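Local coordinates for protein small COPII coat GTPase SAR1 (Encephalitozoon cuniculi, PDB 6VS4) that is a small GTPase of the ADP-ribosylation factor family, named for the COPII coat, and holds guanosine-5'-diphosphate in this model, at residues T54-K58 / I193-N199; F104-I110 / L135-P140; H72-S76 / Q86-L90. The contacts are given in a common frame with arbitrary orientation. Numbering follows the deposited sequence.

Interaction 1 (T54-K58 / I193-N199); sequences TLVNK and ITSGSAN. With GDP (guanosine-5'-diphosphate), chain D.
Lys58 has the largest surface covered in this contact, where helix 52-59 meets the loop that follows strand 186-190. Residues 54-58 are helical throughout, while 193-199 run as a loop that closes into a 3-10 segment at 197-199. The backbones come nearest at Leu55 and Ile193, 6.4 Å between CA atoms. Lys58 leaves the helix toward the loop with chi1 to chi3 all t and chi4 p. Lys58 NZ makes a weak hydrogen bond to Ile193 O at 3.0 Å, and Lys58 CE lies 4.0 Å from Ala198 CB and 3.4 Å from Asn199 OD1. Two waters extend the link: water 2 accepts from Lys58 NZ at 2.5 Å and from Asn199 ND2 at 3.3 Å, and water 1 donates to Lys58 O at 2.9 Å and to Asn199 OD1 at 3.3 Å. Ile193 (chi1 m, chi2 t) points at the helix, with CG2 3.9 Å from Leu55 CA and CD1 4.1 Å from Leu55 CB. Thr54, chi1 m, sets CG2 3.9 Å from Ile193 CG2 and 3.8 Å from Thr194 CG2. Thr54 N and Thr54 OG1 both donate to GDP O2A, at 2.8 and 2.7 Å, just after Lys52 and Thr53, which fit the P-loop (Walker A) pattern. Ile193 N gives a weak 3.1 Å bond to GDP O6, consistent with the G5 guanine-contacting loop of small GTPases. One helix-loop pair thus meets the nucleotide at both phosphate and base, and the chemistry implies a methyl-lined join beside the GDP that gives way to a hydrated, polar one around Lys58.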
ATOM      1  N   THR A  54      -9.409 -18.022  19.358  1.00 46.99           N
ATOM      2  CA  THR A  54      -8.908 -16.800  18.740  1.00 45.49           C
ATOM      3  C   THR A  54      -7.512 -17.006  18.165  1.00 47.19           C
ATOM      4  O   THR A  54      -7.224 -16.572  17.044  1.00 47.87           O
ATOM      5  CB  THR A  54      -8.908 -15.665  19.766  1.00 47.95           C
ATOM      6  OG1 THR A  54     -10.242 -15.451  20.247  1.00 52.44           O
ATOM      7  CG2 THR A  54      -8.391 -14.381  19.151  1.00 49.16           C
ATOM      8  N   LEU A  55      -6.634 -17.679  18.914  1.00 45.42           N
ATOM      9  CA  LEU A  55      -5.275 -17.912  18.440  1.00 40.10           C
ATOM     10  C   LEU A  55      -5.263 -18.812  17.211  1.00 51.69           C
ATOM     11  O   LEU A  55      -4.554 -18.530  16.235  1.00 50.83           O
ATOM     12  CB  LEU A  55      -4.420 -18.524  19.550  1.00 40.68           C
ATOM     13  CG  LEU A  55      -3.016 -18.962  19.106  1.00 40.90           C
ATOM     14  CD1 LEU A  55      -2.225 -17.801  18.494  1.00 36.25           C
ATOM     15  CD2 LEU A  55      -2.253 -19.578  20.267  1.00 47.46           C
ATOM     16  N   VAL A  56      -6.035 -19.901  17.239  1.00 41.42           N
ATOM     17  CA  VAL A  56      -6.008 -20.831  16.118  1.00 41.90           C
ATOM     18  C   VAL A  56      -6.607 -20.182  14.876  1.00 46.09           C
ATOM     19  O   VAL A  56      -6.115 -20.381  13.757  1.00 44.12           O
ATOM     20  CB  VAL A  56      -6.714 -22.144  16.502  1.00 42.69           C
ATOM     21  CG1 VAL A  56      -6.806 -23.069  15.311  1.00 42.64           C
ATOM     22  CG2 VAL A  56      -5.941 -22.830  17.632  1.00 42.01           C
ATOM     23  N   ASN A  57      -7.649 -19.366  15.054  1.00 46.05           N
ATOM     24  CA  ASN A  57      -8.176 -18.589  13.941  1.00 52.21           C
ATOM     25  C   ASN A  57      -7.138 -17.612  13.408  1.00 51.39           C
ATOM     26  O   ASN A  57      -7.143 -17.288  12.216  1.00 52.90           O
ATOM     27  CB  ASN A  57      -9.445 -17.849  14.362  1.00 46.83           C
ATOM     28  CG  ASN A  57     -10.624 -18.780  14.538  1.00 59.56           C
ATOM     29  OD1 ASN A  57     -10.588 -19.929  14.097  1.00 59.35           O
ATOM     30  ND2 ASN A  57     -11.683 -18.287  15.177  1.00 57.37           N
ATOM     31  N   LYS A  58      -6.237 -17.144  14.270  1.00 52.23           N
ATOM     32  CA  LYS A  58      -5.187 -16.240  13.826  1.00 55.48           C
ATOM     33  C   LYS A  58      -4.159 -16.959  12.958  1.00 50.94           C
ATOM     34  O   LYS A  58      -3.613 -16.361  12.027  1.00 52.14           O
ATOM     35  CB  LYS A  58      -4.516 -15.606  15.048  1.00 55.92           C
ATOM     36  CG  LYS A  58      -3.712 -14.358  14.765  1.00 59.71           C
ATOM     37  CD  LYS A  58      -3.204 -13.714  16.048  1.00 49.65           C
ATOM     38  CE  LYS A  58      -2.993 -12.213  15.844  1.00 48.67           C
ATOM     39  NZ  LYS A  58      -4.317 -11.504  15.709  1.00 52.42           N
ATOM     40  N   ILE A 193      -3.233 -11.582  22.146  1.00 51.84           N
ATOM     41  CA  ILE A 193      -3.428 -12.342  20.922  1.00 46.04           C
ATOM     42  C   ILE A 193      -4.276 -11.560  19.930  1.00 52.94           C
ATOM     43  O   ILE A 193      -4.099 -11.695  18.716  1.00 58.04           O
ATOM     44  CB  ILE A 193      -4.033 -13.713  21.272  1.00 48.21           C
ATOM     45  CG1 ILE A 193      -2.963 -14.571  21.950  1.00 45.56           C
ATOM     46  CG2 ILE A 193      -4.574 -14.416  20.032  1.00 49.42           C
ATOM     47  CD1 ILE A 193      -3.468 -15.884  22.506  1.00 48.32           C
ATOM     48  N   THR A 194      -5.176 -10.702  20.417  1.00 51.30           N
ATOM     49  CA  THR A 194      -6.053  -9.937  19.535  1.00 53.44           C
ATOM     50  C   THR A 194      -5.426  -8.663  18.975  1.00 54.73           C
ATOM     51  O   THR A 194      -6.062  -8.004  18.150  1.00 66.02           O
ATOM     52  CB  THR A 194      -7.346  -9.573  20.256  1.00 51.62           C
ATOM     53  OG1 THR A 194      -7.028  -8.951  21.506  1.00 54.44           O
ATOM     54  CG2 THR A 194      -8.173 -10.829  20.496  1.00 52.10           C
ATOM     55  N   SER A 195      -4.243  -8.257  19.427  1.00 51.96           N
ATOM     56  CA  SER A 195      -3.653  -7.053  18.861  1.00 57.71           C
ATOM     57  C   SER A 195      -3.077  -7.340  17.475  1.00 65.07           C
ATOM     58  O   SER A 195      -2.721  -8.475  17.136  1.00 62.25           O
ATOM     59  CB  SER A 195      -2.560  -6.494  19.770  1.00 63.28           C
ATOM     60  OG  SER A 195      -1.354  -7.217  19.613  1.00 71.13           O
ATOM     61  N   GLY A 196      -2.985  -6.285  16.666  1.00 64.73           N
ATOM     62  CA  GLY A 196      -2.424  -6.439  15.336  1.00 71.00           C
ATOM     63  C   GLY A 196      -0.936  -6.715  15.351  1.00 69.59           C
ATOM     64  O   GLY A 196      -0.427  -7.436  14.483  1.00 55.17           O
ATOM     65  N   SER A 197      -0.224  -6.142  16.331  1.00 68.78           N
ATOM     66  CA  SER A 197       1.206  -6.378  16.491  1.00 64.52           C
ATOM     67  C   SER A 197       1.520  -7.810  16.900  1.00 57.23           C
ATOM     68  O   SER A 197       2.674  -8.237  16.776  1.00 61.68           O
ATOM     69  CB  SER A 197       1.787  -5.414  17.525  1.00 70.53           C
ATOM     70  OG  SER A 197       1.068  -5.485  18.745  1.00 80.32           O
ATOM     71  N   ALA A 198       0.530  -8.561  17.382  1.00 53.31           N
ATOM     72  CA  ALA A 198       0.759  -9.969  17.684  1.00 50.60           C
ATOM     73  C   ALA A 198       1.083 -10.789  16.438  1.00 51.38           C
ATOM     74  O   ALA A 198       1.560 -11.922  16.568  1.00 51.40           O
ATOM     75  CB  ALA A 198      -0.456 -10.551  18.409  1.00 41.44           C
ATOM     76  N   ASN A 199       0.834 -10.251  15.243  1.00 51.60           N
ATOM     77  CA  ASN A 199       1.198 -10.901  13.988  1.00 50.30           C
ATOM     78  C   ASN A 199       2.663 -10.696  13.610  1.00 50.38           C
ATOM     79  O   ASN A 199       3.096 -11.211  12.572  1.00 61.70           O
ATOM     80  CB  ASN A 199       0.303 -10.402  12.849  1.00 56.43           C
ATOM     81  CG  ASN A 199      -1.134 -10.867  12.987  1.00 60.68           C
ATOM     82  OD1 ASN A 199      -1.440 -12.042  12.806  1.00 62.46           O
ATOM     83  ND2 ASN A 199      -2.027  -9.935  13.284  1.00 63.88           N
TER
HETATM   84  PB  GDP D 302     -11.673 -19.990  24.146  1.00 59.19           P
HETATM   85  O1B GDP D 302     -12.831 -20.438  25.057  1.00 64.44           O
HETATM   86  O2B GDP D 302     -11.717 -20.650  22.799  1.00 66.03           O
HETATM   87  O3B GDP D 302     -10.361 -20.203  24.905  1.00 48.78           O
HETATM   88  O3A GDP D 302     -11.794 -18.415  23.977  1.00 41.84           O
HETATM   89  PA  GDP D 302     -11.922 -17.446  22.727  1.00 57.44           P
HETATM   90  O1A GDP D 302     -13.337 -17.600  22.192  1.00 63.76           O
HETATM   91  O2A GDP D 302     -10.826 -17.660  21.760  1.00 65.19           O
HETATM   92  O5' GDP D 302     -11.844 -15.982  23.358  1.00 65.96           O
HETATM   93  C5' GDP D 302     -12.821 -15.441  24.272  1.00 66.58           C
HETATM   94  C4' GDP D 302     -12.839 -13.938  24.150  1.00 58.76           C
HETATM   95  O4' GDP D 302     -11.555 -13.406  24.551  1.00 54.37           O
HETATM   96  C3' GDP D 302     -13.124 -13.392  22.746  1.00 62.61           C
HETATM   97  O3' GDP D 302     -14.115 -12.371  22.772  1.00 66.79           O
HETATM   98  C2' GDP D 302     -11.765 -12.848  22.294  1.00 59.69           C
HETATM   99  O2' GDP D 302     -11.921 -11.736  21.423  1.00 63.00           O
HETATM  100  C1' GDP D 302     -11.178 -12.404  23.629  1.00 58.11           C
HETATM  101  N9  GDP D 302      -9.712 -12.285  23.638  1.00 60.87           N
HETATM  102  C8  GDP D 302      -8.785 -13.214  23.240  1.00 57.81           C
HETATM  103  N7  GDP D 302      -7.547 -12.791  23.360  1.00 51.54           N
HETATM  104  C5  GDP D 302      -7.670 -11.505  23.860  1.00 61.03           C
HETATM  105  C6  GDP D 302      -6.683 -10.506  24.165  1.00 58.41           C
HETATM  106  O6  GDP D 302      -5.462 -10.617  24.091  1.00 54.84           O
HETATM  107  N1  GDP D 302      -7.252  -9.330  24.611  1.00 57.91           N
HETATM  108  C2  GDP D 302      -8.594  -9.119  24.779  1.00 59.26           C
HETATM  109  N2  GDP D 302      -8.965  -7.920  25.233  1.00 55.86           N
HETATM  110  N3  GDP D 302      -9.520 -10.035  24.510  1.00 63.31           N
HETATM  111  C4  GDP D 302      -8.997 -11.186  24.045  1.00 64.07           C
HETATM  112  O   HOH W   1      -3.847 -13.586  11.249  1.00 56.22           O
HETATM  113  O   HOH W   2      -5.180 -10.816  13.458  1.00 70.97           O

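Interaction 2 (F104-I110 / L135-P140); sequences FYDCHGI and LEKRAP
Residues 104-107 form a type II beta turn, with Tyr105 at phi/psi -73/128 and Asp106 at 54/31, and the chain then extends into strand 109-115. Across from it, Leu135 is still helical, Glu136 (-125/113) is the first residue to leave helical angles, and an irregular loop leads to Ala139 and Pro140, both extended. CA atoms lie 6.2 Å apart at Phe104 and Glu136 and 5.2 Å at Gly109 and Ala139. The backbones are joined by Ile110 N donating to Pro140 O at 3.1 Å, with an N-H...O angle of 149°. This bond belongs to the parallel pairing that brings strand 109-115 alongside 141-146, which Ile110 and Val142 carry on; with helix 122-135 between them the strands make a beta-alpha-beta crossover, the repeating unit of the P-loop GTPase fold, and the contact lies where that helix returns to the sheet. Phe104, chi1 m, turns one ring face to Leu135: Leu135 CB stands 4.0 Å from the centroid of the Phe104 ring and 9° off the normal, a CH-pi contact, while Phe104 CE1 is 3.6 Å from Leu135 CD1. Phe104 CD2 also approaches Glu136 CB at 3.5 Å. Glu136 (chi1 t, chi2 p) folds its carboxylate back over its own loop, where OE2 accepts from Arg138 N at 3.0 Å and Ala139 N at 2.9 Å. Glu136 CG meets Ile110 CD1 at 3.7 Å. Ala139 CB lies 3.8 Å from His108 O and 4.3 Å from Cys107 SG. Leu43 and Leu45 of strand 40-47 touch both Phe104 and Ile110, and Gln184 NE2 bonds to the carbonyls of Glu136 and Ala139.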
ATOM      1  N   PHE A 104      -3.166 -37.067  24.493  1.00 93.54           N
ATOM      2  CA  PHE A 104      -1.755 -36.846  24.768  1.00 95.86           C
ATOM      3  C   PHE A 104      -0.867 -37.972  24.252  1.00107.49           C
ATOM      4  O   PHE A 104       0.346 -37.945  24.488  1.00116.15           O
ATOM      5  CB  PHE A 104      -1.538 -36.639  26.271  1.00 93.04           C
ATOM      6  CG  PHE A 104      -2.225 -35.407  26.818  1.00 89.92           C
ATOM      7  CD1 PHE A 104      -3.580 -35.425  27.127  1.00 85.99           C
ATOM      8  CD2 PHE A 104      -1.524 -34.226  27.002  1.00 87.83           C
ATOM      9  CE1 PHE A 104      -4.214 -34.297  27.626  1.00 75.62           C
ATOM     10  CE2 PHE A 104      -2.155 -33.091  27.501  1.00 77.12           C
ATOM     11  CZ  PHE A 104      -3.499 -33.125  27.807  1.00 70.63           C
ATOM     12  N   TYR A 105      -1.436 -38.962  23.564  1.00104.09           N
ATOM     13  CA  TYR A 105      -0.626 -39.964  22.884  1.00103.55           C
ATOM     14  C   TYR A 105       0.017 -39.342  21.652  1.00110.17           C
ATOM     15  O   TYR A 105      -0.667 -38.725  20.831  1.00108.46           O
ATOM     16  CB  TYR A 105      -1.476 -41.171  22.488  1.00 98.98           C
ATOM     17  N   ASP A 106       1.337 -39.498  21.531  1.00120.89           N
ATOM     18  CA  ASP A 106       2.109 -38.926  20.420  1.00121.48           C
ATOM     19  C   ASP A 106       1.873 -37.420  20.289  1.00112.58           C
ATOM     20  O   ASP A 106       1.929 -36.852  19.198  1.00116.29           O
ATOM     21  CB  ASP A 106       1.802 -39.647  19.103  1.00126.44           C
ATOM     22  CG  ASP A 106       2.936 -39.539  18.099  1.00131.75           C
ATOM     23  OD1 ASP A 106       4.000 -38.985  18.446  1.00132.52           O
ATOM     24  OD2 ASP A 106       2.767 -40.016  16.960  1.00136.60           O
ATOM     25  N   CYS A 107       1.609 -36.771  21.416  1.00101.50           N
ATOM     26  CA  CYS A 107       1.543 -35.319  21.479  1.00 83.35           C
ATOM     27  C   CYS A 107       2.946 -34.734  21.351  1.00 77.72           C
ATOM     28  O   CYS A 107       3.865 -35.148  22.063  1.00 90.61           O
ATOM     29  CB  CYS A 107       0.898 -34.912  22.800  1.00 88.31           C
ATOM     30  SG  CYS A 107       1.163 -33.228  23.342  1.00 87.54           S
ATOM     31  N   HIS A 108       3.118 -33.770  20.443  1.00 64.26           N
ATOM     32  CA  HIS A 108       4.440 -33.197  20.204  1.00 66.11           C
ATOM     33  C   HIS A 108       4.711 -31.931  21.006  1.00 67.92           C
ATOM     34  O   HIS A 108       5.865 -31.674  21.367  1.00 71.30           O
ATOM     35  CB  HIS A 108       4.630 -32.880  18.715  1.00 66.04           C
ATOM     36  CG  HIS A 108       4.850 -34.087  17.860  1.00 80.95           C
ATOM     37  ND1 HIS A 108       3.815 -34.796  17.290  1.00 84.72           N
ATOM     38  CD2 HIS A 108       5.987 -34.721  17.492  1.00 86.68           C
ATOM     39  CE1 HIS A 108       4.305 -35.811  16.602  1.00 88.03           C
ATOM     40  NE2 HIS A 108       5.621 -35.789  16.708  1.00 91.55           N
ATOM     41  N   GLY A 109       3.690 -31.126  21.272  1.00 59.18           N
ATOM     42  CA  GLY A 109       3.887 -29.888  21.999  1.00 56.69           C
ATOM     43  C   GLY A 109       2.566 -29.353  22.492  1.00 58.23           C
ATOM     44  O   GLY A 109       1.499 -29.714  21.990  1.00 62.94           O
ATOM     45  N   ILE A 110       2.651 -28.477  23.484  1.00 54.41           N
ATOM     46  CA  ILE A 110       1.475 -27.910  24.122  1.00 54.08           C
ATOM     47  C   ILE A 110       1.584 -26.393  24.121  1.00 55.31           C
ATOM     48  O   ILE A 110       2.648 -25.833  24.411  1.00 55.36           O
ATOM     49  CB  ILE A 110       1.298 -28.458  25.555  1.00 59.95           C
ATOM     50  CG1 ILE A 110       0.904 -29.935  25.489  1.00 54.19           C
ATOM     51  CG2 ILE A 110       0.274 -27.633  26.324  1.00 50.28           C
ATOM     52  CD1 ILE A 110       1.127 -30.693  26.758  1.00 56.91           C
ATOM     53  N   LEU A 135      -0.632 -35.555  32.686  1.00 91.64           N
ATOM     54  CA  LEU A 135      -0.939 -36.402  31.538  1.00 90.23           C
ATOM     55  C   LEU A 135       0.163 -36.405  30.487  1.00 88.37           C
ATOM     56  O   LEU A 135       0.326 -37.401  29.773  1.00 92.83           O
ATOM     57  CB  LEU A 135      -2.257 -35.964  30.892  1.00 85.82           C
ATOM     58  CG  LEU A 135      -3.518 -36.123  31.741  1.00 86.85           C
ATOM     59  CD1 LEU A 135      -4.740 -35.666  30.966  1.00 81.72           C
ATOM     60  CD2 LEU A 135      -3.684 -37.560  32.207  1.00 94.98           C
ATOM     61  N   GLU A 136       0.922 -35.318  30.379  1.00 82.81           N
ATOM     62  CA  GLU A 136       2.026 -35.202  29.430  1.00 83.88           C
ATOM     63  C   GLU A 136       3.274 -34.833  30.219  1.00 81.87           C
ATOM     64  O   GLU A 136       3.355 -33.733  30.778  1.00 87.46           O
ATOM     65  CB  GLU A 136       1.729 -34.152  28.354  1.00 82.79           C
ATOM     66  CG  GLU A 136       2.844 -33.969  27.335  1.00 81.43           C
ATOM     67  CD  GLU A 136       3.287 -35.273  26.695  1.00 88.13           C
ATOM     68  OE1 GLU A 136       2.463 -35.911  26.002  1.00 95.17           O
ATOM     69  OE2 GLU A 136       4.457 -35.665  26.899  1.00 88.37           O
ATOM     70  N   LYS A 137       4.244 -35.745  30.268  1.00 74.46           N
ATOM     71  CA  LYS A 137       5.439 -35.564  31.082  1.00 79.73           C
ATOM     72  C   LYS A 137       6.717 -35.409  30.264  1.00 90.45           C
ATOM     73  O   LYS A 137       7.808 -35.374  30.844  1.00103.34           O
ATOM     74  CB  LYS A 137       5.571 -36.729  32.069  1.00 85.80           C
ATOM     75  CG  LYS A 137       4.546 -36.652  33.200  1.00 88.98           C
ATOM     76  CD  LYS A 137       4.487 -37.904  34.046  1.00 93.51           C
ATOM     77  CE  LYS A 137       3.387 -37.772  35.091  1.00 96.34           C
ATOM     78  NZ  LYS A 137       3.481 -38.811  36.154  1.00105.44           N
ATOM     79  N   ARG A 138       6.615 -35.302  28.947  1.00 86.74           N
ATOM     80  CA  ARG A 138       7.791 -35.212  28.086  1.00 86.73           C
ATOM     81  C   ARG A 138       7.754 -34.016  27.142  1.00 83.03           C
ATOM     82  O   ARG A 138       8.799 -33.412  26.888  1.00 82.47           O
ATOM     83  CB  ARG A 138       7.947 -36.516  27.281  1.00 87.13           C
ATOM     84  N   ALA A 139       6.579 -33.658  26.623  1.00 73.83           N
ATOM     85  CA  ALA A 139       6.489 -32.661  25.566  1.00 63.62           C
ATOM     86  C   ALA A 139       6.726 -31.246  26.096  1.00 68.26           C
ATOM     87  O   ALA A 139       6.331 -30.911  27.216  1.00 67.43           O
ATOM     88  CB  ALA A 139       5.123 -32.727  24.890  1.00 58.19           C
ATOM     89  N   PRO A 140       7.343 -30.384  25.291  1.00 65.60           N
ATOM     90  CA  PRO A 140       7.531 -28.991  25.709  1.00 56.08           C
ATOM     91  C   PRO A 140       6.200 -28.264  25.872  1.00 57.77           C
ATOM     92  O   PRO A 140       5.231 -28.510  25.152  1.00 57.60           O
ATOM     93  CB  PRO A 140       8.356 -28.388  24.568  1.00 51.96           C
ATOM     94  CG  PRO A 140       8.078 -29.278  23.384  1.00 51.35           C
ATOM     95  CD  PRO A 140       7.909 -30.650  23.957  1.00 51.77           C
TER

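Interaction 3 (H72-S76 / Q86-L90); sequences HPSTS and QVIDL
Three backbone hydrogen bonds set the register between 72-76 and 86-90. Ser76 and Val87 form an antiparallel hydrogen-bonded pair, CA atoms 4.8 Å apart, in which Ser76 N donates to Val87 O and Val87 N to Ser76 O, each at 2.8 Å. Thr75 and Ile88 form the adjoining non-hydrogen-bonded pair, with CA atoms at 4.6 Å. Asp89 N then reaches Ser74 O at 2.8 Å and a nearly straight 175°. CA-H...O contacts accompany the ladder, the shortest from Thr75 CA to Val87 O at 3.1 Å. The touching parts run 155° apart, as expected of the two arms of a hairpin; strands 75-80 and 83-90 probably correspond to the interswitch hairpin of Arf-family GTPases. Before the strand, a type I turn spans His72 to Thr75, with Pro73 at -68/-15 and Ser74 at -84/-5. Its closing bond from Thr75 N to His72 O is weak at 3.3 Å, but Ser74 N also finds an acceptor in His72 ND1, 3.1 Å away. Thr75 OG1 is hydrogen-bonded to Thr70 OG1. Side chains alternate: Thr75 CG2 lies 4.3 Å from Ile88 CG1 on one face, and Ser76 CB 3.7 Å from Val87 CB on the other, where Val87 also packs on Lys52 and Val56 of helix 52-59. Gln86 (chi1 t, chi2 p) brings NE2 to 3.2 Å from Ser76 O, at too poor an angle for a bond. Asp89, chi1 m, has its polar partner outside the two segments: OD1 forms a salt bridge with Lys52 NZ, and the side chain lies about 4 Å, nearest atoms, from both GDP and the magnesium ion.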
ATOM      1  N   HIS A  72     -17.280 -34.002  20.900  1.00 93.73           N
ATOM      2  CA  HIS A  72     -17.337 -33.300  22.177  1.00 91.32           C
ATOM      3  C   HIS A  72     -17.376 -31.795  21.918  1.00 90.01           C
ATOM      4  O   HIS A  72     -16.566 -31.287  21.139  1.00 93.08           O
ATOM      5  CB  HIS A  72     -16.124 -33.641  23.036  1.00 99.20           C
ATOM      6  CG  HIS A  72     -16.358 -33.480  24.508  1.00115.99           C
ATOM      7  ND1 HIS A  72     -16.626 -32.258  25.087  1.00119.75           N
ATOM      8  CD2 HIS A  72     -16.342 -34.381  25.519  1.00122.64           C
ATOM      9  CE1 HIS A  72     -16.782 -32.415  26.389  1.00124.23           C
ATOM     10  NE2 HIS A  72     -16.613 -33.692  26.678  1.00126.12           N
ATOM     11  N   PRO A  73     -18.276 -31.049  22.570  1.00 93.51           N
ATOM     12  CA  PRO A  73     -18.302 -29.586  22.375  1.00 88.55           C
ATOM     13  C   PRO A  73     -17.089 -28.853  22.930  1.00 83.99           C
ATOM     14  O   PRO A  73     -16.906 -27.674  22.607  1.00 77.21           O
ATOM     15  CB  PRO A  73     -19.584 -29.155  23.100  1.00 96.56           C
ATOM     16  CG  PRO A  73     -19.874 -30.262  24.060  1.00 95.21           C
ATOM     17  CD  PRO A  73     -19.406 -31.518  23.391  1.00 92.60           C
ATOM     18  N   SER A  74     -16.285 -29.483  23.786  1.00 83.43           N
ATOM     19  CA  SER A  74     -15.118 -28.822  24.361  1.00 74.31           C
ATOM     20  C   SER A  74     -13.884 -28.884  23.468  1.00 71.18           C
ATOM     21  O   SER A  74     -12.870 -28.267  23.813  1.00 70.75           O
ATOM     22  CB  SER A  74     -14.780 -29.434  25.725  1.00 76.28           C
ATOM     23  OG  SER A  74     -15.861 -29.303  26.634  1.00 93.14           O
ATOM     24  N   THR A  75     -13.937 -29.600  22.347  1.00 69.60           N
ATOM     25  CA  THR A  75     -12.766 -29.828  21.512  1.00 66.87           C
ATOM     26  C   THR A  75     -12.940 -29.223  20.125  1.00 66.79           C
ATOM     27  O   THR A  75     -14.056 -29.068  19.622  1.00 69.90           O
ATOM     28  CB  THR A  75     -12.461 -31.324  21.362  1.00 69.69           C
ATOM     29  OG1 THR A  75     -13.533 -31.967  20.666  1.00 73.69           O
ATOM     30  CG2 THR A  75     -12.294 -31.969  22.728  1.00 69.93           C
ATOM     31  N   SER A  76     -11.806 -28.883  19.523  1.00 67.22           N
ATOM     32  CA  SER A  76     -11.721 -28.393  18.159  1.00 63.67           C
ATOM     33  C   SER A  76     -10.508 -29.041  17.515  1.00 67.49           C
ATOM     34  O   SER A  76      -9.550 -29.408  18.202  1.00 62.43           O
ATOM     35  CB  SER A  76     -11.590 -26.865  18.097  1.00 69.40           C
ATOM     36  OG  SER A  76     -12.759 -26.236  18.584  1.00 83.94           O
ATOM     37  N   GLN A  86      -5.023 -29.367  17.950  1.00 54.70           N
ATOM     38  CA  GLN A  86      -6.108 -29.924  18.746  1.00 52.52           C
ATOM     39  C   GLN A  86      -6.380 -28.950  19.889  1.00 55.71           C
ATOM     40  O   GLN A  86      -5.505 -28.718  20.730  1.00 58.71           O
ATOM     41  CB  GLN A  86      -5.730 -31.307  19.273  1.00 59.88           C
ATOM     42  CG  GLN A  86      -6.817 -32.013  20.070  1.00 79.83           C
ATOM     43  CD  GLN A  86      -7.837 -32.707  19.180  1.00 89.14           C
ATOM     44  OE1 GLN A  86      -7.482 -33.537  18.338  1.00 83.09           O
ATOM     45  NE2 GLN A  86      -9.109 -32.365  19.360  1.00 95.46           N
ATOM     46  N   VAL A  87      -7.581 -28.377  19.914  1.00 53.98           N
ATOM     47  CA  VAL A  87      -7.957 -27.389  20.920  1.00 58.82           C
ATOM     48  C   VAL A  87      -8.877 -28.053  21.936  1.00 70.42           C
ATOM     49  O   VAL A  87      -9.831 -28.740  21.556  1.00 79.03           O
ATOM     50  CB  VAL A  87      -8.642 -26.178  20.272  1.00 58.57           C
ATOM     51  CG1 VAL A  87      -8.787 -25.054  21.282  1.00 57.20           C
ATOM     52  CG2 VAL A  87      -7.871 -25.724  19.046  1.00 62.57           C
ATOM     53  N   ILE A  88      -8.603 -27.851  23.226  1.00 65.11           N
ATOM     54  CA  ILE A  88      -9.417 -28.434  24.291  1.00 60.07           C
ATOM     55  C   ILE A  88      -9.705 -27.378  25.348  1.00 65.16           C
ATOM     56  O   ILE A  88      -8.775 -26.831  25.956  1.00 67.85           O
ATOM     57  CB  ILE A  88      -8.741 -29.649  24.945  1.00 58.65           C
ATOM     58  CG1 ILE A  88      -8.356 -30.693  23.898  1.00 63.13           C
ATOM     59  CG2 ILE A  88      -9.674 -30.261  25.968  1.00 65.29           C
ATOM     60  CD1 ILE A  88      -7.598 -31.866  24.474  1.00 68.11           C
ATOM     61  N   ASP A  89     -10.988 -27.130  25.600  1.00 60.68           N
ATOM     62  CA  ASP A  89     -11.404 -26.278  26.708  1.00 59.67           C
ATOM     63  C   ASP A  89     -11.340 -27.125  27.974  1.00 62.16           C
ATOM     64  O   ASP A  89     -12.161 -28.026  28.167  1.00 62.84           O
ATOM     65  CB  ASP A  89     -12.811 -25.729  26.478  1.00 58.98           C
ATOM     66  CG  ASP A  89     -12.848 -24.617  25.439  1.00 63.04           C
ATOM     67  OD1 ASP A  89     -11.803 -23.985  25.194  1.00 57.30           O
ATOM     68  OD2 ASP A  89     -13.930 -24.363  24.868  1.00 67.09           O
ATOM     69  N   LEU A  90     -10.365 -26.853  28.838  1.00 64.48           N
ATOM     70  CA  LEU A  90     -10.265 -27.638  30.056  1.00 75.97           C
ATOM     71  C   LEU A  90     -11.263 -27.142  31.103  1.00 84.61           C
ATOM     72  O   LEU A  90     -11.873 -26.077  30.972  1.00 82.84           O
ATOM     73  CB  LEU A  90      -8.837 -27.583  30.601  1.00 73.00           C
ATOM     74  CG  LEU A  90      -7.775 -28.211  29.689  1.00 72.91           C
ATOM     75  CD1 LEU A  90      -6.447 -28.329  30.411  1.00 74.59           C
ATOM     76  CD2 LEU A  90      -8.229 -29.577  29.182  1.00 72.03           C
TER

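Of the three contacts, interaction 2 is the most buried, with six of its nine touching residues buried; interactions 1 and 3 are partly buried and both reach the GDP pocket. Interactions 2 and 3 belong to one sheet, with strand 40-47 lying between 83-90 and 109-115. Three antiparallel backbone bonds hold 3, while 2 has a single bond, Ile110 N to Pro140 O, beside mainly apolar packing. Interaction 1 instead ties a helix to a loop through methyl contacts, a weak lysine bond and waters. It touches interaction 3 at Val56 CG2 and Val87 CG2, 3.8 Å apart, whereas the nearest atoms of interactions 1 and 2 are about 9 Å apart.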